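Long-range contacts in glycoside Hydrolase (Bacteroides uniformis, PDB 5T9X), which probably hydrolyses agarose-type galactans as a family 16 glycoside hydrolase in the agarose metabolism of a human gut bacterium: residues Y50-F55 against V331-I336; V152-R157 against E296-I301; V159-V164 against I336-E341; Y167-N172 against N249-V254. One frame throughout, in Å; residues are numbered along the deposited sequence.

Interaction 1. Residues Y50-F55 against V331-I336; sequences YEWDKF and VDWIRI. With NA (sodium ion), chain D.
Glu-51 and Asp-332 meet at the sodium ion. Glu-51 brings both carboxylate oxygens to the sodium, OE1 at 2.7 Å and OE2 at 2.8 Å. Asp-332 supplies its backbone O and its OD1, the latter 2.2 Å from the sodium. The two carboxylate planes are turned 76° against each other, and the cation shared by the two groups would offset their negative charges. Asp-75, Asn-77 and Gly-118 complete the site. Beside the metal, Glu-51 OE1 also lies at the edge of the Trp-333 indole, 3.2 Å from CD1.

Trp-52 is the wedge of the contact. Its CB sits over the six-membered ring of Trp-333, 3.7 Å from the centroid, and the edge of its own benzo ring is directed at the Trp-333 pyrrole in an offset edge-to-face pair. Arg-335 CB and CD cover one face of Trp-52, and Tyr-50 CB lies over the opposite one. Extended from CG to NE, the Arg-335 chain runs past the indole and grips Phe-55 O end-on: NH1 bonds at 3.0 Å, and NH2, well above the carbonyl plane on the same side, at 3.2 Å. A salt bridge from NH2 to Glu-165 holds the guanidinium further.

Behind this shell, Asp-53 OD2 accepts from Tyr-50 N across the turn, and from Glu-49 N. On the other side, Asp-332 and Trp-333 form a classic beta bulge opposite Tyr-167 of strand 162-169. Strand 329-341 also pairs with strands 65-69 and 119-122, and its Ile-334 and Ile-336 face Ile-299 of strand 298-304 in the other sheet.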
# COMPACT_ATOMS: atom_id res chain seq x y z
N TYR A 50 -4.78 3.66 -22.81
CA TYR A 50 -4.77 4.30 -21.49
C TYR A 50 -3.47 5.05 -21.22
O TYR A 50 -2.45 4.77 -21.84
CB TYR A 50 -5.02 3.22 -20.41
CG TYR A 50 -6.28 2.38 -20.64
CD1 TYR A 50 -7.51 2.79 -20.13
CD2 TYR A 50 -6.24 1.17 -21.35
CE1 TYR A 50 -8.67 2.04 -20.31
CE2 TYR A 50 -7.39 0.42 -21.56
CZ TYR A 50 -8.61 0.86 -21.02
OH TYR A 50 -9.78 0.14 -21.19
N GLU A 51 -3.53 6.02 -20.30
CA GLU A 51 -2.35 6.72 -19.70
C GLU A 51 -1.14 5.80 -19.61
O GLU A 51 -0.03 6.15 -20.05
CB GLU A 51 -2.67 7.13 -18.24
CG GLU A 51 -3.39 8.45 -18.05
CD GLU A 51 -3.53 8.86 -16.58
OE1 GLU A 51 -3.47 7.99 -15.68
OE2 GLU A 51 -3.73 10.06 -16.28
N TRP A 52 -1.39 4.63 -19.03
CA TRP A 52 -0.34 3.66 -18.69
C TRP A 52 0.28 2.82 -19.81
O TRP A 52 1.27 2.11 -19.56
CB TRP A 52 -0.82 2.72 -17.59
CG TRP A 52 -2.03 1.91 -17.90
CD1 TRP A 52 -2.16 0.97 -18.85
CD2 TRP A 52 -3.25 1.95 -17.18
NE1 TRP A 52 -3.42 0.42 -18.78
CE2 TRP A 52 -4.10 1.02 -17.77
CE3 TRP A 52 -3.71 2.70 -16.11
CZ2 TRP A 52 -5.39 0.81 -17.33
CZ3 TRP A 52 -5.00 2.49 -15.67
CH2 TRP A 52 -5.82 1.55 -16.28
N ASP A 53 -0.28 2.88 -21.01
CA ASP A 53 0.21 2.05 -22.09
C ASP A 53 1.60 2.47 -22.58
O ASP A 53 2.29 1.68 -23.19
CB ASP A 53 -0.81 1.99 -23.24
CG ASP A 53 -1.98 1.03 -22.95
OD1 ASP A 53 -1.80 0.05 -22.18
OD2 ASP A 53 -3.09 1.26 -23.51
N LYS A 54 2.05 3.68 -22.26
CA LYS A 54 3.47 3.96 -22.44
C LYS A 54 4.42 3.02 -21.70
O LYS A 54 5.61 2.98 -22.03
CB LYS A 54 3.82 5.40 -22.11
CG LYS A 54 3.56 5.87 -20.69
CD LYS A 54 4.38 7.14 -20.40
CE LYS A 54 3.58 8.19 -19.65
NZ LYS A 54 4.31 9.50 -19.63
N PHE A 55 3.91 2.30 -20.70
CA PHE A 55 4.72 1.34 -19.95
C PHE A 55 4.22 -0.07 -20.18
O PHE A 55 3.08 -0.36 -19.90
CB PHE A 55 4.61 1.60 -18.46
CG PHE A 55 5.02 2.98 -18.00
CD1 PHE A 55 6.34 3.36 -18.01
CD2 PHE A 55 4.09 3.84 -17.44
CE1 PHE A 55 6.71 4.60 -17.51
CE2 PHE A 55 4.46 5.09 -16.96
CZ PHE A 55 5.78 5.46 -16.98
N VAL A 331 -2.07 8.79 -6.07
CA VAL A 331 -1.98 7.66 -6.96
C VAL A 331 -2.65 8.06 -8.25
O VAL A 331 -3.85 8.34 -8.29
CB VAL A 331 -2.65 6.42 -6.38
CG1 VAL A 331 -2.70 5.30 -7.42
CG2 VAL A 331 -1.88 5.95 -5.14
N ASP A 332 -1.83 8.06 -9.30
CA ASP A 332 -2.22 8.53 -10.62
C ASP A 332 -3.02 7.45 -11.29
O ASP A 332 -4.00 7.72 -11.97
CB ASP A 332 -0.94 8.82 -11.42
CG ASP A 332 -1.18 9.43 -12.80
OD1 ASP A 332 -2.35 9.71 -13.22
OD2 ASP A 332 -0.16 9.60 -13.49
N TRP A 333 -2.57 6.22 -11.13
CA TRP A 333 -3.34 5.08 -11.57
C TRP A 333 -2.93 3.79 -10.88
O TRP A 333 -1.82 3.67 -10.29
CB TRP A 333 -3.23 4.89 -13.10
CG TRP A 333 -1.87 4.93 -13.75
CD1 TRP A 333 -1.37 5.93 -14.47
CD2 TRP A 333 -0.88 3.88 -13.80
NE1 TRP A 333 -0.14 5.62 -14.97
CE2 TRP A 333 0.19 4.36 -14.57
CE3 TRP A 333 -0.79 2.59 -13.26
CZ2 TRP A 333 1.33 3.62 -14.82
CZ3 TRP A 333 0.35 1.84 -13.51
CH2 TRP A 333 1.39 2.36 -14.29
N ILE A 334 -3.82 2.81 -11.03
CA ILE A 334 -3.57 1.46 -10.58
C ILE A 334 -4.16 0.50 -11.61
O ILE A 334 -5.34 0.62 -11.96
CB ILE A 334 -4.12 1.22 -9.15
CG1 ILE A 334 -3.71 -0.15 -8.66
CG2 ILE A 334 -5.63 1.38 -9.07
CD1 ILE A 334 -4.00 -0.32 -7.18
N ARG A 335 -3.33 -0.42 -12.10
CA ARG A 335 -3.71 -1.33 -13.17
C ARG A 335 -3.46 -2.77 -12.77
O ARG A 335 -2.54 -3.04 -12.02
CB ARG A 335 -2.96 -0.97 -14.45
CG ARG A 335 -1.48 -1.25 -14.45
CD ARG A 335 -0.88 -0.77 -15.75
NE ARG A 335 0.56 -0.94 -15.79
CZ ARG A 335 1.31 -0.98 -16.90
NH1 ARG A 335 0.75 -0.93 -18.11
NH2 ARG A 335 2.64 -1.08 -16.81
N ILE A 336 -4.28 -3.67 -13.31
CA ILE A 336 -4.37 -5.07 -12.89
C ILE A 336 -4.54 -5.92 -14.14
O ILE A 336 -5.43 -5.66 -14.94
CB ILE A 336 -5.61 -5.27 -12.02
CG1 ILE A 336 -5.63 -4.27 -10.87
CG2 ILE A 336 -5.67 -6.67 -11.44
CD1 ILE A 336 -6.82 -4.43 -9.96
NA NA D . -4.47 9.37 -13.64

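Interaction 2. Residues V152-R157 against E296-I301; sequences VTSKTR and EMDIII
The antiparallel pairing of Val-152 and Thr-153 with Ile-301 and Ile-300 belongs to one of the two large sheets of the family 16 beta-sandwich, a jelly roll. Val-152 and Ile-301 are a hydrogen-bonded pair, with Val-152 N to Ile-301 O at 2.8 Å; Thr-153 and Ile-300 form the non-hydrogen-bonded pair beside it. Ser-154 N continues the ladder to Ile-299 O.

There the regular pattern stops. Ile-299 N turns to the hydroxyl of Ser-154 instead, a 3.0 Å bond to OG that is nearly straight at 167°. With Ser-154 OG set between the backbone N and the carbonyl carbon (chi1 67°), it also donates to Thr-156 O at 2.7 Å, so one side chain ties the turning chain to the neighbouring strand.

Past the turn, Arg-157 lies alongside Asp-298 and across Glu-296, bridging the two acids. Its NH1 takes the syn lone pair of Asp-298 OD1 at 3.1 Å, and its NE meets Glu-296 OE2 at 3.1 Å on the anti side, tilted somewhat out of the carboxylate plane. Both oxygens lie at the guanidinium edge, close to its plane, although the carboxylates themselves are tilted by some 55°. A bend at chi3 turns the guanidinium toward them. Asp-298 CB, meanwhile, packs on Thr-153 CG2 at 3.9 Å.

Strand 298-304 runs between strands 140-154 and 176-182, where Ile-300 touches Trp-180 and Leu-182. On the opposite face Ile-299 and Ile-301 press against strand 329-341 of the second sheet, while strand 92-93 flanks the far side of 152-154.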
# COMPACT_ATOMS: atom_id res chain seq x y z
N VAL A 152 -8.91 3.48 1.30
CA VAL A 152 -9.72 3.07 0.16
C VAL A 152 -9.63 1.55 0.01
O VAL A 152 -8.57 0.95 0.23
CB VAL A 152 -9.19 3.78 -1.09
CG1 VAL A 152 -9.66 3.16 -2.38
CG2 VAL A 152 -9.58 5.25 -1.05
N THR A 153 -10.74 0.95 -0.38
CA THR A 153 -10.83 -0.49 -0.62
C THR A 153 -11.52 -0.75 -1.94
O THR A 153 -12.54 -0.12 -2.24
CB THR A 153 -11.67 -1.19 0.48
OG1 THR A 153 -11.12 -0.90 1.76
CG2 THR A 153 -11.67 -2.73 0.29
N SER A 154 -11.01 -1.73 -2.67
CA SER A 154 -11.61 -2.14 -3.94
C SER A 154 -12.99 -2.77 -3.75
O SER A 154 -13.30 -3.32 -2.69
CB SER A 154 -10.71 -3.13 -4.65
OG SER A 154 -10.66 -4.33 -3.92
N LYS A 155 -13.81 -2.71 -4.79
CA LYS A 155 -15.14 -3.35 -4.74
C LYS A 155 -15.08 -4.79 -5.15
O LYS A 155 -15.92 -5.54 -4.72
CB LYS A 155 -16.21 -2.58 -5.55
CG LYS A 155 -16.78 -1.41 -4.78
CD LYS A 155 -18.10 -0.87 -5.32
CE LYS A 155 -18.92 -0.28 -4.17
NZ LYS A 155 -19.95 0.73 -4.55
N THR A 156 -14.08 -5.18 -5.94
CA THR A 156 -13.86 -6.59 -6.31
C THR A 156 -12.50 -7.07 -5.81
O THR A 156 -11.66 -6.29 -5.40
CB THR A 156 -13.99 -6.82 -7.84
OG1 THR A 156 -12.90 -6.19 -8.53
CG2 THR A 156 -15.34 -6.29 -8.38
N ARG A 157 -12.27 -8.38 -5.89
CA ARG A 157 -11.05 -8.99 -5.38
C ARG A 157 -10.22 -9.56 -6.46
O ARG A 157 -10.69 -9.79 -7.53
CB ARG A 157 -11.40 -10.07 -4.38
CG ARG A 157 -12.20 -9.50 -3.23
CD ARG A 157 -12.15 -10.41 -2.03
NE ARG A 157 -13.46 -10.99 -1.73
CZ ARG A 157 -14.40 -10.43 -0.96
NH1 ARG A 157 -14.25 -9.21 -0.38
NH2 ARG A 157 -15.52 -11.10 -0.78
N GLU A 296 -8.32 -15.00 -2.07
CA GLU A 296 -8.50 -13.79 -2.85
C GLU A 296 -8.45 -12.54 -1.96
O GLU A 296 -8.82 -12.59 -0.78
CB GLU A 296 -9.77 -13.87 -3.72
CG GLU A 296 -11.09 -14.04 -2.98
CD GLU A 296 -12.30 -14.05 -3.91
OE1 GLU A 296 -12.19 -14.66 -5.01
OE2 GLU A 296 -13.36 -13.46 -3.52
N MET A 297 -7.99 -11.43 -2.50
CA MET A 297 -7.76 -10.25 -1.68
C MET A 297 -8.41 -8.97 -2.21
O MET A 297 -8.54 -8.76 -3.42
CB MET A 297 -6.25 -10.03 -1.51
CG MET A 297 -5.52 -11.16 -0.81
SD MET A 297 -3.75 -10.86 -0.77
CE MET A 297 -3.14 -12.47 -0.26
N ASP A 298 -8.83 -8.14 -1.26
CA ASP A 298 -9.22 -6.77 -1.50
C ASP A 298 -7.96 -5.97 -1.73
O ASP A 298 -6.92 -6.25 -1.12
CB ASP A 298 -9.93 -6.20 -0.28
CG ASP A 298 -11.22 -6.93 0.04
OD1 ASP A 298 -11.92 -7.31 -0.91
OD2 ASP A 298 -11.55 -7.12 1.24
N ILE A 299 -8.04 -4.96 -2.60
CA ILE A 299 -6.94 -4.03 -2.75
C ILE A 299 -7.19 -2.84 -1.86
O ILE A 299 -8.30 -2.29 -1.82
CB ILE A 299 -6.76 -3.63 -4.21
CG1 ILE A 299 -6.19 -4.82 -4.98
CG2 ILE A 299 -5.83 -2.44 -4.34
CD1 ILE A 299 -6.45 -4.69 -6.46
N ILE A 300 -6.15 -2.42 -1.15
CA ILE A 300 -6.27 -1.31 -0.22
C ILE A 300 -5.22 -0.23 -0.52
O ILE A 300 -4.06 -0.53 -0.79
CB ILE A 300 -6.17 -1.79 1.25
CG1 ILE A 300 -7.16 -2.93 1.50
CG2 ILE A 300 -6.46 -0.66 2.24
CD1 ILE A 300 -7.06 -3.49 2.89
N ILE A 301 -5.65 1.02 -0.51
CA ILE A 301 -4.77 2.14 -0.68
C ILE A 301 -5.05 3.04 0.51
O ILE A 301 -6.22 3.41 0.72
CB ILE A 301 -5.08 2.91 -1.99
CG1 ILE A 301 -5.04 1.96 -3.20
CG2 ILE A 301 -4.09 4.05 -2.20
CD1 ILE A 301 -5.55 2.58 -4.49
O HOH W 1 -13.23 -6.02 -2.52

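Interaction 3. Residues V159-V164 against I336-E341; sequences VYPVYV and IYKPVE
Val-162 to Val-164 run antiparallel to strand 336-341 at 162°, with Tyr-163 and Tyr-337 as the hydrogen-bonded pair and Val-164 and Ile-336 as the non-hydrogen-bonded one. These are neighbouring strands inside the antiparallel sheet of the family 16 jelly-roll sandwich, joining strand 162-169 to the last strand of the chain, 329-341. Tyr-163 N reaches Tyr-337 O at 2.8 Å, and Tyr-337 N returns the bond to Tyr-163 O.

The two sheet faces differ in character. On one, Val-162 and Ile-336 lie side by side, pointing the same way, and touch through their CG2 methyls at 3.5 Å; in each residue CG2 is anti to the backbone N. Val-164 CG2 packs more loosely on the same isoleucine methyl. The other face carries the tyrosines, where Tyr-337 CD2 comes up at the edge of the Tyr-163 ring, 4.2 Å from Tyr-163 CD2. Their hydroxyls part company: Tyr-163 OH bonds to Glu-165, whereas Tyr-337 OH makes a weak bond with Arg-335. Tyr-337 also packs on Trp-67 and Leu-69 of strand 65-69.

Before the strand begins, the chain passes through a cis peptide bond into Pro-161, whose CB meets Pro-339 CG at 3.7 Å. Lys-338 fastens this turn. Its chain, bent at chi3 and chi4, folds back so that the ammonium lies among the turn's carbonyls. NZ donates to Pro-161 O at 2.7 Å and to Val-159 O at 3.1 Å, and a water 2.8 Å from Lys-338 NZ hands a further hydrogen bond to Tyr-160 O.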
# COMPACT_ATOMS: atom_id res chain seq x y z
N VAL A 159 -6.99 -12.54 -7.28
CA VAL A 159 -6.34 -13.74 -6.85
C VAL A 159 -5.34 -14.12 -7.91
O VAL A 159 -5.47 -13.70 -9.05
CB VAL A 159 -7.36 -14.89 -6.62
CG1 VAL A 159 -7.92 -15.45 -7.94
CG2 VAL A 159 -6.73 -16.01 -5.78
N TYR A 160 -4.36 -14.91 -7.52
CA TYR A 160 -3.31 -15.36 -8.43
C TYR A 160 -3.94 -16.13 -9.62
O TYR A 160 -4.97 -16.75 -9.41
CB TYR A 160 -2.30 -16.25 -7.68
CG TYR A 160 -2.78 -17.67 -7.39
CD1 TYR A 160 -2.61 -18.68 -8.33
CD2 TYR A 160 -3.41 -17.99 -6.20
CE1 TYR A 160 -3.07 -19.96 -8.09
CE2 TYR A 160 -3.86 -19.28 -5.95
CZ TYR A 160 -3.70 -20.25 -6.92
OH TYR A 160 -4.11 -21.52 -6.72
N PRO A 161 -3.34 -16.10 -10.82
CA PRO A 161 -2.18 -15.26 -11.18
C PRO A 161 -2.63 -13.83 -11.53
O PRO A 161 -3.67 -13.65 -12.17
CB PRO A 161 -1.55 -15.96 -12.39
CG PRO A 161 -2.41 -17.10 -12.72
CD PRO A 161 -3.68 -17.03 -11.90
N VAL A 162 -1.91 -12.81 -11.06
CA VAL A 162 -2.36 -11.44 -11.24
C VAL A 162 -1.16 -10.50 -11.08
O VAL A 162 -0.25 -10.80 -10.30
CB VAL A 162 -3.54 -11.08 -10.31
CG1 VAL A 162 -3.17 -11.20 -8.84
CG2 VAL A 162 -4.07 -9.69 -10.59
N TYR A 163 -1.15 -9.43 -11.88
CA TYR A 163 -0.13 -8.39 -11.79
C TYR A 163 -0.84 -7.14 -11.39
O TYR A 163 -1.77 -6.75 -12.06
CB TYR A 163 0.60 -8.20 -13.10
CG TYR A 163 1.66 -7.15 -13.01
CD1 TYR A 163 2.79 -7.34 -12.22
CD2 TYR A 163 1.55 -5.95 -13.71
CE1 TYR A 163 3.77 -6.37 -12.11
CE2 TYR A 163 2.54 -4.97 -13.60
CZ TYR A 163 3.64 -5.20 -12.79
OH TYR A 163 4.62 -4.25 -12.68
N VAL A 164 -0.44 -6.55 -10.26
CA VAL A 164 -1.07 -5.30 -9.76
C VAL A 164 0.03 -4.26 -9.66
O VAL A 164 1.06 -4.54 -9.03
CB VAL A 164 -1.71 -5.49 -8.39
CG1 VAL A 164 -2.39 -4.20 -7.91
CG2 VAL A 164 -2.70 -6.66 -8.39
N ILE A 336 -4.28 -3.67 -13.31
CA ILE A 336 -4.37 -5.07 -12.89
C ILE A 336 -4.54 -5.92 -14.14
O ILE A 336 -5.43 -5.66 -14.94
CB ILE A 336 -5.61 -5.27 -12.02
CG1 ILE A 336 -5.63 -4.27 -10.87
CG2 ILE A 336 -5.67 -6.67 -11.44
CD1 ILE A 336 -6.82 -4.43 -9.96
N TYR A 337 -3.68 -6.93 -14.31
CA TYR A 337 -3.72 -7.84 -15.46
C TYR A 337 -3.68 -9.27 -14.96
O TYR A 337 -3.00 -9.58 -13.97
CB TYR A 337 -2.52 -7.65 -16.41
CG TYR A 337 -2.35 -6.28 -17.03
CD1 TYR A 337 -2.84 -5.99 -18.32
CD2 TYR A 337 -1.70 -5.25 -16.34
CE1 TYR A 337 -2.68 -4.72 -18.90
CE2 TYR A 337 -1.55 -4.00 -16.89
CZ TYR A 337 -2.04 -3.75 -18.17
OH TYR A 337 -1.88 -2.51 -18.68
N LYS A 338 -4.40 -10.13 -15.67
CA LYS A 338 -4.32 -11.57 -15.48
C LYS A 338 -3.94 -12.21 -16.79
O LYS A 338 -4.33 -11.72 -17.85
CB LYS A 338 -5.66 -12.13 -15.04
CG LYS A 338 -6.22 -11.54 -13.75
CD LYS A 338 -7.50 -12.29 -13.39
CE LYS A 338 -7.39 -13.08 -12.10
NZ LYS A 338 -6.35 -14.12 -11.94
N PRO A 339 -3.20 -13.31 -16.73
CA PRO A 339 -2.90 -14.10 -17.91
C PRO A 339 -4.12 -14.87 -18.45
O PRO A 339 -4.87 -15.44 -17.69
CB PRO A 339 -1.81 -15.05 -17.43
CG PRO A 339 -1.90 -15.10 -15.97
CD PRO A 339 -2.74 -13.95 -15.49
N VAL A 340 -4.32 -14.83 -19.76
CA VAL A 340 -5.37 -15.60 -20.46
C VAL A 340 -4.78 -16.19 -21.74
O VAL A 340 -3.71 -15.75 -22.21
CB VAL A 340 -6.60 -14.74 -20.80
CG1 VAL A 340 -7.28 -14.26 -19.53
CG2 VAL A 340 -6.23 -13.55 -21.67
N GLU A 341 -5.49 -17.17 -22.30
CA GLU A 341 -5.11 -17.83 -23.57
C GLU A 341 -4.95 -16.83 -24.69
O GLU A 341 -5.82 -15.97 -24.86
CB GLU A 341 -6.18 -18.84 -24.01
CG GLU A 341 -6.03 -20.26 -23.47
CD GLU A 341 -6.98 -21.24 -24.19
OE1 GLU A 341 -6.51 -22.08 -25.01
OE2 GLU A 341 -8.21 -21.17 -23.94
O HOH W 2 -6.94 -16.75 -11.14

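Interaction 4. Residues Y167-N172 against N249-V254; sequences YAKIAN and NDFHRV
The ring of Tyr-167 has Phe-251 CB over one face, 3.8 Å from its centroid, the stacked ring of Trp-333 on the other side, and the backbone N of Arg-253 at its edge. Phe-251 carries Lys-169 CB above the middle of its own ring at 3.7 Å, only 9° off the normal, with Tyr-167 O near the plane at the rim. The planes of the two rings meet at 37°. Arg-253 CG closes on Tyr-167 CD1 at 3.6 Å.

Lys-169 has CG anti to the backbone N (chi1 -175°), which lays its aliphatic chain across the phenyl group: CD passes Phe-251 CE2 at 3.8 Å before the bend at chi4 sends NZ to Arg-248 O. Beneath runs a strongly twisted antiparallel ladder, strand 162-169 against strand 252-260 in the sheet that also holds strand 329-341. Its hydrogen-bonded pair joins Ala-168 N to His-252 O and His-252 N to Ala-168 O, each 3.0 Å. His-252 lies on the ladder face away from Tyr-167 and Arg-253, its ND1 bonded to Asp-269, whose other carboxylate oxygen takes Arg-253 N. Asp-250 OD1 accepts from Phe-251 N through its anti lone pair, at 2.8 Å.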
# COMPACT_ATOMS: atom_id res chain seq x y z
N TYR A 167 1.06 3.54 -9.85
CA TYR A 167 1.92 4.66 -10.21
C TYR A 167 1.57 5.74 -9.19
O TYR A 167 0.43 6.27 -9.17
CB TYR A 167 1.59 5.14 -11.64
CG TYR A 167 2.59 6.07 -12.27
CD1 TYR A 167 3.95 5.77 -12.25
CD2 TYR A 167 2.19 7.21 -12.98
CE1 TYR A 167 4.87 6.58 -12.87
CE2 TYR A 167 3.11 8.05 -13.60
CZ TYR A 167 4.46 7.72 -13.55
OH TYR A 167 5.45 8.48 -14.13
N ALA A 168 2.54 6.02 -8.32
CA ALA A 168 2.25 6.73 -7.09
C ALA A 168 3.39 7.62 -6.66
O ALA A 168 4.57 7.33 -6.91
CB ALA A 168 1.97 5.73 -6.01
N LYS A 169 3.02 8.66 -5.95
CA LYS A 169 3.97 9.59 -5.38
C LYS A 169 3.83 9.55 -3.87
O LYS A 169 2.88 10.08 -3.29
CB LYS A 169 3.72 10.99 -5.92
CG LYS A 169 4.73 12.02 -5.49
CD LYS A 169 4.48 13.30 -6.28
CE LYS A 169 5.69 14.20 -6.37
NZ LYS A 169 5.93 14.78 -5.03
N ILE A 170 4.83 8.94 -3.23
CA ILE A 170 4.82 8.72 -1.80
C ILE A 170 4.80 10.06 -1.07
O ILE A 170 5.51 11.00 -1.44
CB ILE A 170 6.04 7.89 -1.41
CG1 ILE A 170 5.83 6.44 -1.87
CG2 ILE A 170 6.29 7.94 0.08
CD1 ILE A 170 7.12 5.69 -2.10
N ALA A 171 3.99 10.15 -0.02
CA ALA A 171 3.83 11.42 0.67
C ALA A 171 5.13 11.84 1.35
O ALA A 171 5.83 11.02 1.90
CB ALA A 171 2.71 11.33 1.69
N ASN A 172 5.42 13.14 1.29
CA ASN A 172 6.56 13.73 2.00
C ASN A 172 6.17 13.97 3.47
O ASN A 172 6.01 15.09 3.92
CB ASN A 172 7.00 15.02 1.31
CG ASN A 172 8.27 15.64 1.91
OD1 ASN A 172 8.96 15.09 2.78
ND2 ASN A 172 8.57 16.82 1.44
N ASN A 249 10.11 12.11 -4.31
CA ASN A 249 10.30 13.20 -5.27
C ASN A 249 9.58 13.05 -6.59
O ASN A 249 9.50 14.00 -7.32
CB ASN A 249 11.81 13.42 -5.53
CG ASN A 249 12.54 13.97 -4.31
OD1 ASN A 249 11.94 14.55 -3.40
ND2 ASN A 249 13.84 13.78 -4.29
N ASP A 250 9.07 11.88 -6.90
CA ASP A 250 8.35 11.71 -8.13
C ASP A 250 7.34 10.56 -8.07
O ASP A 250 7.26 9.86 -7.05
CB ASP A 250 9.35 11.50 -9.27
CG ASP A 250 8.95 12.25 -10.54
OD1 ASP A 250 7.75 12.20 -10.97
OD2 ASP A 250 9.87 12.90 -11.10
N PHE A 251 6.56 10.41 -9.15
CA PHE A 251 5.74 9.23 -9.41
C PHE A 251 6.64 8.06 -9.80
O PHE A 251 7.62 8.23 -10.52
CB PHE A 251 4.67 9.50 -10.48
CG PHE A 251 3.56 10.38 -9.98
CD1 PHE A 251 2.43 9.82 -9.37
CD2 PHE A 251 3.66 11.77 -10.05
CE1 PHE A 251 1.40 10.62 -8.88
CE2 PHE A 251 2.66 12.59 -9.54
CZ PHE A 251 1.51 12.01 -8.97
N HIS A 252 6.34 6.88 -9.23
CA HIS A 252 7.05 5.64 -9.57
C HIS A 252 6.04 4.52 -9.71
O HIS A 252 5.01 4.51 -9.03
CB HIS A 252 8.09 5.28 -8.51
CG HIS A 252 9.25 6.19 -8.49
ND1 HIS A 252 10.37 6.00 -9.28
CD2 HIS A 252 9.48 7.33 -7.79
CE1 HIS A 252 11.24 6.97 -9.05
NE2 HIS A 252 10.73 7.79 -8.15
N ARG A 253 6.33 3.60 -10.63
CA ARG A 253 5.61 2.36 -10.73
C ARG A 253 6.18 1.35 -9.72
O ARG A 253 7.37 1.09 -9.72
CB ARG A 253 5.76 1.76 -12.12
CG ARG A 253 4.99 2.45 -13.25
CD ARG A 253 5.44 1.80 -14.55
NE ARG A 253 6.77 2.28 -14.90
CZ ARG A 253 7.66 1.66 -15.66
NH1 ARG A 253 7.44 0.46 -16.17
NH2 ARG A 253 8.82 2.27 -15.89
N VAL A 254 5.32 0.80 -8.88
CA VAL A 254 5.63 -0.38 -8.09
C VAL A 254 4.51 -1.39 -8.27
O VAL A 254 3.34 -1.07 -8.06
CB VAL A 254 5.71 -0.07 -6.59
CG1 VAL A 254 6.31 -1.28 -5.85
CG2 VAL A 254 6.51 1.20 -6.37

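How the interactions relate
Strand 329-341 is the common thread: interaction 1 uses its first half, interaction 3 its second, and Ile-336 serves both. Interaction 4 lies on the far end of strand 162-169, about 23 Å from interaction 3 between centres, yet it meets interaction 1 directly, where Asp-332 N lies 2.9 Å from Tyr-167 O in a probable hydrogen bond. The side chain of Tyr-167 is about 7 Å from the sodium ion. Interaction 2 belongs to the opposing sheet and meets interactions 1 and 3 through the sandwich core, with Ile-299 CD1 and Ile-336 CD1 3.5 Å apart. It does not touch interaction 4, which lies on the opposite side of the chain's centre.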